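Local coordinates for protein toll (Drosophila melanogaster, PDB 4LXR) that serves as the cell-surface receptor for the cleaved cytokine Spaetzle C-106, switching on signalling for antifungal defence and for dorsal-ventral patterning of the embryo, at residues I21-E26 and T41-D46; V72-M77 and P100-F105; R121-K126 and T144-L149. All coordinates share one frame; numbering follows the deposited sequence. Where two conformers were deposited one is given.

Contact 1 (I21-E26 and T41-D46)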
loop_
_atom_site.group_PDB
_atom_site.type_symbol
_atom_site.label_atom_id
_atom_site.label_comp_id
_atom_site.label_asym_id
_atom_site.label_seq_id
_atom_site.Cartn_x
_atom_site.Cartn_y
_atom_site.Cartn_z
ATOM N N ILE A 21 -24.315 -0.985 27.024
ATOM C CA ILE A 21 -23.367 -0.511 26.031
ATOM C C ILE A 21 -23.336 -1.477 24.855
ATOM O O ILE A 21 -23.020 -2.661 25.014
ATOM C CB ILE A 21 -21.957 -0.248 26.618
ATOM C CG1 ILE A 21 -21.008 0.199 25.511
ATOM C CG2 ILE A 21 -21.405 -1.463 27.340
ATOM C CD1 ILE A 21 -19.636 0.535 26.002
ATOM N N MET A 22 -23.678 -0.956 23.678
ATOM C CA MET A 22 -23.982 -1.788 22.520
ATOM C C MET A 22 -25.036 -2.826 22.899
ATOM O O MET A 22 -26.052 -2.491 23.507
ATOM C CB MET A 22 -22.718 -2.433 21.948
ATOM C CG MET A 22 -21.979 -1.510 20.983
ATOM S SD MET A 22 -20.226 -1.287 21.348
ATOM C CE MET A 22 -19.842 -0.004 20.163
ATOM N N SER A 23 -24.799 -4.083 22.560
ATOM C CA SER A 23 -25.771 -5.114 22.893
ATOM C C SER A 23 -25.532 -5.715 24.284
ATOM O O SER A 23 -26.297 -6.565 24.742
ATOM C CB SER A 23 -25.787 -6.197 21.816
ATOM O OG SER A 23 -24.471 -6.474 21.372
ATOM N N GLU A 24 -24.491 -5.256 24.970
ATOM C CA GLU A 24 -24.147 -5.827 26.270
ATOM C C GLU A 24 -24.397 -4.897 27.457
ATOM O O GLU A 24 -24.906 -3.787 27.310
ATOM C CB GLU A 24 -22.690 -6.293 26.272
ATOM C CG GLU A 24 -21.693 -5.155 26.238
ATOM C CD GLU A 24 -20.287 -5.616 25.925
ATOM O OE1 GLU A 24 -19.353 -4.791 26.064
ATOM O OE2 GLU A 24 -20.117 -6.802 25.551
ATOM N N TYR A 25 -24.036 -5.372 28.643
ATOM C CA TYR A 25 -24.172 -4.589 29.861
ATOM C C TYR A 25 -22.865 -4.654 30.620
ATOM O O TYR A 25 -22.253 -5.710 30.696
ATOM C CB TYR A 25 -25.308 -5.137 30.730
ATOM C CG TYR A 25 -26.648 -5.147 30.033
ATOM C CD1 TYR A 25 -27.467 -4.011 30.030
ATOM C CD2 TYR A 25 -27.092 -6.279 29.361
ATOM C CE1 TYR A 25 -28.691 -4.014 29.386
ATOM C CE2 TYR A 25 -28.313 -6.291 28.714
ATOM C CZ TYR A 25 -29.109 -5.154 28.730
ATOM O OH TYR A 25 -30.323 -5.171 28.089
ATOM N N GLU A 26 -22.419 -3.529 31.160
ATOM C CA GLU A 26 -21.265 -3.559 32.039
ATOM C C GLU A 26 -21.698 -3.272 33.466
ATOM O O GLU A 26 -22.301 -2.241 33.745
ATOM C CB GLU A 26 -20.181 -2.569 31.617
ATOM C CG GLU A 26 -18.882 -2.773 32.392
ATOM C CD GLU A 26 -17.964 -1.565 32.379
ATOM O OE1 GLU A 26 -18.340 -0.509 32.939
ATOM O OE2 GLU A 26 -16.854 -1.674 31.819
ATOM N N THR A 41 -19.340 -8.232 32.340
ATOM C CA THR A 41 -19.876 -7.933 31.023
ATOM C C THR A 41 -20.859 -9.029 30.651
ATOM O O THR A 41 -20.508 -10.212 30.595
ATOM C CB THR A 41 -18.770 -7.842 29.966
ATOM O OG1 THR A 41 -17.833 -6.830 30.346
ATOM C CG2 THR A 41 -19.356 -7.506 28.599
ATOM N N ILE A 42 -22.098 -8.628 30.417
ATOM C CA ILE A 42 -23.168 -9.565 30.133
ATOM C C ILE A 42 -23.697 -9.360 28.722
ATOM O O ILE A 42 -24.116 -8.255 28.349
ATOM C CB ILE A 42 -24.328 -9.417 31.137
ATOM C CG1 ILE A 42 -23.814 -9.543 32.573
ATOM C CG2 ILE A 42 -25.416 -10.440 30.849
ATOM C CD1 ILE A 42 -24.903 -9.474 33.630
ATOM N N GLN A 43 -23.647 -10.431 27.940
ATOM C CA GLN A 43 -24.273 -10.491 26.624
ATOM C C GLN A 43 -25.272 -11.651 26.685
ATOM O O GLN A 43 -24.896 -12.812 26.512
ATOM C CB GLN A 43 -23.214 -10.710 25.542
ATOM C CG GLN A 43 -23.739 -10.855 24.130
ATOM C CD GLN A 43 -24.057 -9.523 23.492
ATOM O OE1 GLN A 43 -23.194 -8.649 23.390
ATOM N NE2 GLN A 43 -25.302 -9.354 23.066
ATOM N N PRO A 44 -26.549 -11.329 26.959
ATOM C CA PRO A 44 -27.626 -12.267 27.310
ATOM C C PRO A 44 -27.703 -13.482 26.393
ATOM O O PRO A 44 -27.713 -13.306 25.178
ATOM C CB PRO A 44 -28.886 -11.414 27.161
ATOM C CG PRO A 44 -28.418 -10.019 27.439
ATOM C CD PRO A 44 -27.042 -9.941 26.845
ATOM N N LYS A 45 -27.745 -14.679 26.987
ATOM C CA LYS A 45 -27.766 -15.964 26.270
ATOM C C LYS A 45 -26.422 -16.350 25.670
ATOM O O LYS A 45 -26.188 -17.525 25.384
ATOM C CB LYS A 45 -28.849 -16.015 25.180
ATOM C CG LYS A 45 -30.272 -15.877 25.683
ATOM C CD LYS A 45 -31.270 -15.999 24.536
ATOM C CE LYS A 45 -32.690 -15.653 24.984
ATOM N NZ LYS A 45 -33.658 -15.572 23.848
ATOM N N ASP A 46 -25.541 -15.372 25.475
ATOM C CA ASP A 46 -24.264 -15.629 24.812
ATOM C C ASP A 46 -23.135 -15.888 25.811
ATOM O O ASP A 46 -22.602 -16.999 25.901
ATOM C CB ASP A 46 -23.905 -14.476 23.865
ATOM C CG ASP A 46 -22.693 -14.780 22.993
ATOM O OD1 ASP A 46 -22.291 -15.959 22.900
ATOM O OD2 ASP A 46 -22.147 -13.835 22.382
#

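Contact 2 (V72-M77 and P100-F105)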
loop_
_atom_site.group_PDB
_atom_site.type_symbol
_atom_site.label_atom_id
_atom_site.label_comp_id
_atom_site.label_asym_id
_atom_site.label_seq_id
_atom_site.Cartn_x
_atom_site.Cartn_y
_atom_site.Cartn_z
ATOM N N VAL A 72 -26.794 -19.237 29.633
ATOM C CA VAL A 72 -25.725 -18.553 28.930
ATOM C C VAL A 72 -24.693 -19.578 28.437
ATOM O O VAL A 72 -24.429 -20.567 29.114
ATOM C CB VAL A 72 -25.117 -17.447 29.829
ATOM C CG1 VAL A 72 -24.161 -18.036 30.882
ATOM C CG2 VAL A 72 -24.446 -16.405 28.992
ATOM N N ASP A 73 -24.144 -19.361 27.243
ATOM C CA ASP A 73 -23.277 -20.354 26.595
ATOM C C ASP A 73 -21.877 -20.442 27.209
ATOM O O ASP A 73 -21.359 -21.531 27.486
ATOM C CB ASP A 73 -23.194 -20.071 25.082
ATOM C CG ASP A 73 -22.027 -20.789 24.399
ATOM O OD1 ASP A 73 -22.049 -22.032 24.284
ATOM O OD2 ASP A 73 -21.093 -20.095 23.944
ATOM N N ARG A 74 -21.284 -19.283 27.440
ATOM C CA ARG A 74 -19.902 -19.194 27.852
ATOM C C ARG A 74 -19.763 -18.358 29.134
ATOM O O ARG A 74 -20.307 -17.255 29.231
ATOM C CB ARG A 74 -19.080 -18.585 26.707
ATOM C CG ARG A 74 -17.586 -18.539 26.967
ATOM C CD ARG A 74 -16.800 -18.104 25.730
ATOM N NE ARG A 74 -16.835 -16.657 25.542
ATOM C CZ ARG A 74 -17.436 -16.048 24.527
ATOM N NH1 ARG A 74 -17.416 -14.722 24.444
ATOM N NH2 ARG A 74 -18.051 -16.767 23.588
ATOM N N VAL A 75 -19.055 -18.894 30.127
ATOM C CA VAL A 75 -18.669 -18.097 31.287
ATOM C C VAL A 75 -17.177 -17.939 31.252
ATOM O O VAL A 75 -16.449 -18.930 31.176
ATOM C CB VAL A 75 -19.035 -18.747 32.621
ATOM C CG1 VAL A 75 -18.503 -17.900 33.783
ATOM C CG2 VAL A 75 -20.522 -18.922 32.731
ATOM N N GLN A 76 -16.714 -16.694 31.285
ATOM C CA GLN A 76 -15.280 -16.441 31.283
ATOM C C GLN A 76 -14.925 -15.669 32.539
ATOM O O GLN A 76 -15.441 -14.577 32.756
ATOM C CB GLN A 76 -14.876 -15.643 30.047
ATOM C CG GLN A 76 -13.387 -15.354 29.958
ATOM C CD GLN A 76 -12.999 -14.634 28.680
ATOM O OE1 GLN A 76 -13.196 -13.424 28.542
ATOM N NE2 GLN A 76 -12.447 -15.374 27.740
ATOM N N MET A 77 -14.037 -16.233 33.351
ATOM C CA MET A 77 -13.636 -15.616 34.612
ATOM C C MET A 77 -12.164 -15.253 34.497
ATOM O O MET A 77 -11.352 -16.093 34.141
ATOM C CB MET A 77 -13.870 -16.569 35.793
ATOM C CG MET A 77 -15.349 -16.861 36.079
ATOM S SD MET A 77 -15.626 -18.067 37.403
ATOM C CE MET A 77 -15.450 -16.972 38.820
ATOM N N PRO A 100 -24.132 -23.481 31.721
ATOM C CA PRO A 100 -23.162 -23.011 30.734
ATOM C C PRO A 100 -22.574 -24.198 29.979
ATOM O O PRO A 100 -22.579 -25.304 30.496
ATOM C CB PRO A 100 -22.084 -22.370 31.607
ATOM C CG PRO A 100 -22.124 -23.174 32.859
ATOM C CD PRO A 100 -23.595 -23.422 33.088
ATOM N N THR A 101 -22.067 -23.952 28.780
ATOM C CA THR A 101 -21.454 -24.964 27.928
ATOM C C THR A 101 -19.926 -24.911 28.090
ATOM O O THR A 101 -19.201 -25.904 27.918
ATOM C CB THR A 101 -21.842 -24.656 26.452
ATOM O OG1 THR A 101 -23.097 -25.273 26.154
ATOM C CG2 THR A 101 -20.792 -25.144 25.454
ATOM N N THR A 102 -19.452 -23.717 28.420
ATOM C CA THR A 102 -18.042 -23.393 28.393
ATOM C C THR A 102 -17.708 -22.626 29.657
ATOM O O THR A 102 -18.394 -21.666 30.007
ATOM C CB THR A 102 -17.714 -22.522 27.159
ATOM O OG1 THR A 102 -17.871 -23.308 25.977
ATOM C CG2 THR A 102 -16.292 -21.973 27.196
ATOM N N LEU A 103 -16.672 -23.077 30.354
ATOM C CA LEU A 103 -16.102 -22.323 31.471
ATOM C C LEU A 103 -14.639 -22.056 31.169
ATOM O O LEU A 103 -13.865 -22.996 30.915
ATOM C CB LEU A 103 -16.208 -23.092 32.799
ATOM C CG LEU A 103 -15.519 -22.416 34.008
ATOM C CD1 LEU A 103 -16.130 -21.034 34.342
ATOM C CD2 LEU A 103 -15.518 -23.333 35.275
ATOM N N ILE A 104 -14.270 -20.775 31.195
ATOM C CA ILE A 104 -12.886 -20.319 31.053
ATOM C C ILE A 104 -12.477 -19.694 32.389
ATOM O O ILE A 104 -13.218 -18.902 32.973
ATOM C CB ILE A 104 -12.777 -19.293 29.919
ATOM C CG1 ILE A 104 -12.980 -20.000 28.569
ATOM C CG2 ILE A 104 -11.450 -18.517 29.972
ATOM C CD1 ILE A 104 -13.544 -19.122 27.529
ATOM N N PHE A 105 -11.332 -20.100 32.915
ATOM C CA PHE A 105 -10.855 -19.558 34.182
ATOM C C PHE A 105 -9.399 -19.204 33.978
ATOM O O PHE A 105 -8.526 -20.073 34.006
ATOM C CB PHE A 105 -11.023 -20.563 35.335
ATOM C CG PHE A 105 -10.894 -19.942 36.715
ATOM C CD1 PHE A 105 -9.634 -19.675 37.267
ATOM C CD2 PHE A 105 -12.024 -19.636 37.457
ATOM C CE1 PHE A 105 -9.519 -19.121 38.529
ATOM C CE2 PHE A 105 -11.926 -19.057 38.728
ATOM C CZ PHE A 105 -10.674 -18.797 39.265
HETATM O O HOH W 1 -18.272 -20.974 24.205
#

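Contact 3 (R121-K126 and T144-L149)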
loop_
_atom_site.group_PDB
_atom_site.type_symbol
_atom_site.label_atom_id
_atom_site.label_comp_id
_atom_site.label_asym_id
_atom_site.label_seq_id
_atom_site.Cartn_x
_atom_site.Cartn_y
_atom_site.Cartn_z
ATOM N N ARG A 121 -20.592 -30.067 40.356
ATOM C CA ARG A 121 -21.788 -29.556 39.665
ATOM C C ARG A 121 -21.545 -28.979 38.247
ATOM O O ARG A 121 -22.482 -28.540 37.580
ATOM C CB ARG A 121 -22.571 -28.571 40.552
ATOM C CG ARG A 121 -22.735 -29.061 42.001
ATOM C CD ARG A 121 -23.897 -28.353 42.723
ATOM N NE ARG A 121 -23.705 -26.902 42.829
ATOM C CZ ARG A 121 -22.988 -26.311 43.786
ATOM N NH1 ARG A 121 -22.381 -27.032 44.726
ATOM N NH2 ARG A 121 -22.874 -24.997 43.813
ATOM N N LEU A 122 -20.302 -29.009 37.775
ATOM C CA LEU A 122 -20.011 -28.587 36.406
ATOM C C LEU A 122 -19.637 -29.739 35.472
ATOM O O LEU A 122 -18.948 -29.525 34.460
ATOM C CB LEU A 122 -18.925 -27.497 36.385
ATOM C CG LEU A 122 -19.438 -26.211 37.046
ATOM C CD1 LEU A 122 -18.375 -25.121 37.102
ATOM C CD2 LEU A 122 -20.667 -25.728 36.318
ATOM N N HIS A 123 -20.087 -30.947 35.811
ATOM C CA HIS A 123 -19.807 -32.151 35.011
ATOM C C HIS A 123 -20.519 -32.134 33.652
ATOM O O HIS A 123 -20.198 -32.932 32.775
ATOM C CB HIS A 123 -20.177 -33.436 35.784
ATOM C CG HIS A 123 -19.407 -33.621 37.053
ATOM N ND1 HIS A 123 -18.379 -32.780 37.431
ATOM C CD2 HIS A 123 -19.535 -34.529 38.051
ATOM C CE1 HIS A 123 -17.900 -33.171 38.601
ATOM N NE2 HIS A 123 -18.587 -34.230 38.998
ATOM N N GLY A 124 -21.472 -31.222 33.481
ATOM C CA GLY A 124 -22.138 -31.029 32.198
ATOM C C GLY A 124 -21.397 -30.222 31.131
ATOM O O GLY A 124 -21.861 -30.152 29.981
ATOM N N LEU A 125 -20.253 -29.631 31.490
ATOM C CA LEU A 125 -19.513 -28.744 30.574
ATOM C C LEU A 125 -18.984 -29.467 29.337
ATOM O O LEU A 125 -18.553 -30.623 29.417
ATOM C CB LEU A 125 -18.330 -28.060 31.279
ATOM C CG LEU A 125 -18.564 -27.010 32.377
ATOM C CD1 LEU A 125 -17.230 -26.674 32.996
ATOM C CD2 LEU A 125 -19.262 -25.711 31.840
ATOM N N LYS A 126 -19.019 -28.779 28.199
ATOM C CA LYS A 126 -18.442 -29.317 26.967
ATOM C C LYS A 126 -17.049 -28.768 26.772
ATOM O O LYS A 126 -16.228 -29.339 26.065
ATOM C CB LYS A 126 -19.321 -28.999 25.752
ATOM C CG LYS A 126 -20.452 -30.000 25.552
ATOM C CD LYS A 126 -21.789 -29.301 25.420
ATOM C CE LYS A 126 -22.911 -30.311 25.177
ATOM N NZ LYS A 126 -24.245 -29.792 25.610
ATOM N N THR A 144 -12.216 -35.492 37.162
ATOM C CA THR A 144 -13.045 -36.627 37.518
ATOM C C THR A 144 -14.479 -36.382 37.082
ATOM O O THR A 144 -15.037 -35.336 37.364
ATOM C CB THR A 144 -13.003 -36.875 39.048
ATOM O OG1 THR A 144 -11.652 -37.161 39.425
ATOM C CG2 THR A 144 -13.949 -38.025 39.460
ATOM N N ASP A 145 -15.058 -37.370 36.400
ATOM C CA ASP A 145 -16.448 -37.345 35.965
ATOM C C ASP A 145 -16.775 -36.289 34.908
ATOM O O ASP A 145 -17.954 -36.010 34.683
ATOM C CB ASP A 145 -17.417 -37.185 37.145
ATOM C CG ASP A 145 -17.311 -38.318 38.164
ATOM O OD1 ASP A 145 -16.868 -39.437 37.802
ATOM O OD2 ASP A 145 -17.668 -38.066 39.340
ATOM N N MET A 146 -15.769 -35.705 34.257
ATOM C CA MET A 146 -16.054 -34.718 33.210
ATOM C C MET A 146 -16.333 -35.445 31.895
ATOM O O MET A 146 -15.637 -35.215 30.895
ATOM C CB MET A 146 -14.895 -33.723 33.041
ATOM C CG MET A 146 -14.588 -32.884 34.290
ATOM S SD MET A 146 -15.926 -31.744 34.732
ATOM C CE MET A 146 -15.765 -30.488 33.463
ATOM N N ARG A 147 -17.337 -36.322 31.899
ATOM C CA ARG A 147 -17.583 -37.213 30.766
ATOM C C ARG A 147 -18.325 -36.531 29.603
ATOM O O ARG A 147 -18.646 -37.174 28.602
ATOM C CB ARG A 147 -18.285 -38.513 31.215
ATOM C CG ARG A 147 -17.407 -39.438 32.095
ATOM C CD ARG A 147 -17.842 -40.917 32.061
ATOM N NE ARG A 147 -16.954 -41.782 32.854
ATOM C CZ ARG A 147 -15.969 -42.525 32.347
ATOM N NH1 ARG A 147 -15.736 -42.523 31.037
ATOM N NH2 ARG A 147 -15.209 -43.271 33.144
ATOM N N ASN A 148 -18.570 -35.226 29.734
ATOM C CA ASN A 148 -19.166 -34.438 28.659
ATOM C C ASN A 148 -18.195 -33.518 27.936
ATOM O O ASN A 148 -18.543 -32.931 26.903
ATOM C CB ASN A 148 -20.305 -33.597 29.206
ATOM C CG ASN A 148 -21.625 -33.998 28.641
ATOM O OD1 ASN A 148 -22.156 -35.067 28.970
ATOM N ND2 ASN A 148 -22.179 -33.145 27.779
ATOM N N LEU A 149 -16.995 -33.369 28.485
ATOM C CA LEU A 149 -16.021 -32.483 27.891
ATOM C C LEU A 149 -15.632 -32.926 26.482
ATOM O O LEU A 149 -15.226 -34.068 26.272
ATOM C CB LEU A 149 -14.761 -32.404 28.745
ATOM C CG LEU A 149 -14.616 -31.448 29.919
ATOM C CD1 LEU A 149 -13.152 -31.482 30.375
ATOM C CD2 LEU A 149 -15.055 -30.002 29.561
HETATM O O HOH W 2 -17.888 -32.752 31.239
#

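Contact 1 (I21-E26 and T41-D46)
The Tyr25 ring meets Pro44 at its edge: CE2 lies 3.9 Å from Pro44 CG, which sits in the ring plane, and the two side chains cross at about a right angle. Ile42 O comes up obliquely to the same ring, and Phe2 packs against it edge-to-face. Two other flat groups, the Glu24 carboxylate and the Gln43 amide, stand with their planes 44° apart. Gln43 OE1 accepts a bond from Ser23 OG at 3.2 Å, taken in the carbonyl plane on a lone pair. The amide reaches back to Ser23 because the Gln43 chain bends at chi2 (80°), which swings CD off the line of CB and CG. Glu24 CB rests 3.2 Å from Ile42 O, while Glu24 OE2 lies 3.2 Å from the Thr41 methyl CG2. The backbones form an antiparallel hairpin, strands 24-29 and 38-43, in the cysteine-rich N-terminal cap of the leucine-rich-repeat ectodomain. Tyr25 and Ile42 are a hydrogen-bonded pair: Tyr25 N reaches Ile42 O at 2.9 Å, and Ile42 N reaches Tyr25 O at 2.9 Å. Their side chains share the buried face, where the Cys7-Cys18 disulfide also touches Tyr25 and Leu67 and Ile69 pack on Ile42. A type II' turn from Ile21 to Glu24 leads in from strand 17-21. Past it, Glu26 OE2, on the other face with Thr41, accepts a hydrogen bond from Leu16 N of a Spaetzle chain.

Contact 2 (V72-M77 and P100-F105)
Arg74 and Thr102 lie side by side and point the same way from adjoining parallel strands. Arg74 CB faces Thr102 CB, and CG comes 3.7 Å from Thr102 CG2. CD then moves on to the next residue of that face, 3.9 Å from Ile104 CD1. There the chain bends at chi3 (79°), which turns NE out of the extended line, and NE makes a long, weak ion pair with Asp5 OD1 of a Spaetzle chain. Two residues on, on the same face, Gln76 CG lies 3.7 Å from Ile104 CG2, while Gln76 OE1 bonds to Gln49 NE2. On the other face the side chains are apolar. Val75 CG2 meets Pro100 CB at 3.9 Å, CG1 meets Leu103 CD1, and Met77 SD is 3.9 Å from Phe105 CD2 in an oblique Met-aromatic contact. Leu92 and Ile88 of helix 88-94 cover this side. Strands 74-78 and 102-106 are successive parallel strands of the solenoid, only 7° apart over these residues. The bond from Val75 N to Thr102 O is almost straight (176°), and Ile104 N to Val75 O and Met77 N to Ile104 O continue the series. At the start Asp73 O takes two donors, Thr101 N at 2.8 Å and, weakly, Thr102 N. A water gives to Asp73 OD2 and accepts from Thr102 OG1 at 3.0 Å, while Asp73 OD1 accepts from Gly3 N of a Spaetzle chain. The chemistry is therefore two-sided: sulfur, aromatic and aliphatic groups fill the interior of the solenoid, whereas the carboxylate and guanidinium are turned to the ligand, where the acidic Asp73 would probably favour binding of a backbone N-H.

Contact 3 (R121-K126 and T144-L149)
Met146 lies alongside Leu125 in the close-packed part of the contact. Bends at chi2 and chi3, the latter -74°, fold its methyl back so that CE lies 3.5 Å from the carbonyl Leu122 O and 4.1 Å from Leu125 CD1. Leu149, 24 residues on from Leu125, packs on it through CD2, 4.2 Å from Leu125 CB. At the other end Asp145 CB makes a CH-pi contact over one face of the His123 ring, 3.9 Å from its centroid; Thr144 O lies over that face too, toward the rim, and the Met146 sulfur comes in obliquely. An alanine at His123 would probably leave Asp145 CB without its ring and open a gap beside the Met146 sulfur. Type I turns, Leu122 to Leu125 and Met146 to Leu149, occupy matching places in what are probably successive coils of the solenoid, just before strands 127-131 and 151-155; the second runs into leucine-rich repeat 1. A water ties the turns together with three bonds, donating to His123 O at 2.8 Å and to Leu125 O at 2.9 Å and accepting from Asn148 N at 3.0 Å. The solvent side is looser: exposed Lys126 runs beside Asn148, CE 3.9 Å from ND2.

The three contacts follow one another along the chain, from the N-terminal cap to the start of leucine-rich repeat 1. Centres of contacts 1 and 2 are 14 Å apart and those of contacts 2 and 3 13 Å, whereas contacts 1 and 3 lie 26 Å apart and do not touch. Contact 2 therefore bridges the others. The corner after strand 38-43 feeds Asp46 O toward Arg74 N, a probable hydrogen bond of 3.1 Å, and Thr101 O is likewise 2.9 Å from Lys126 N. Behind the strands, Leu103 packs on Leu122 and Leu125. Spaetzle reaches all three: Met22 and Glu26, then Asp73 and Arg74, and finally Lys126, which packs on Leu107 of a Spaetzle chain.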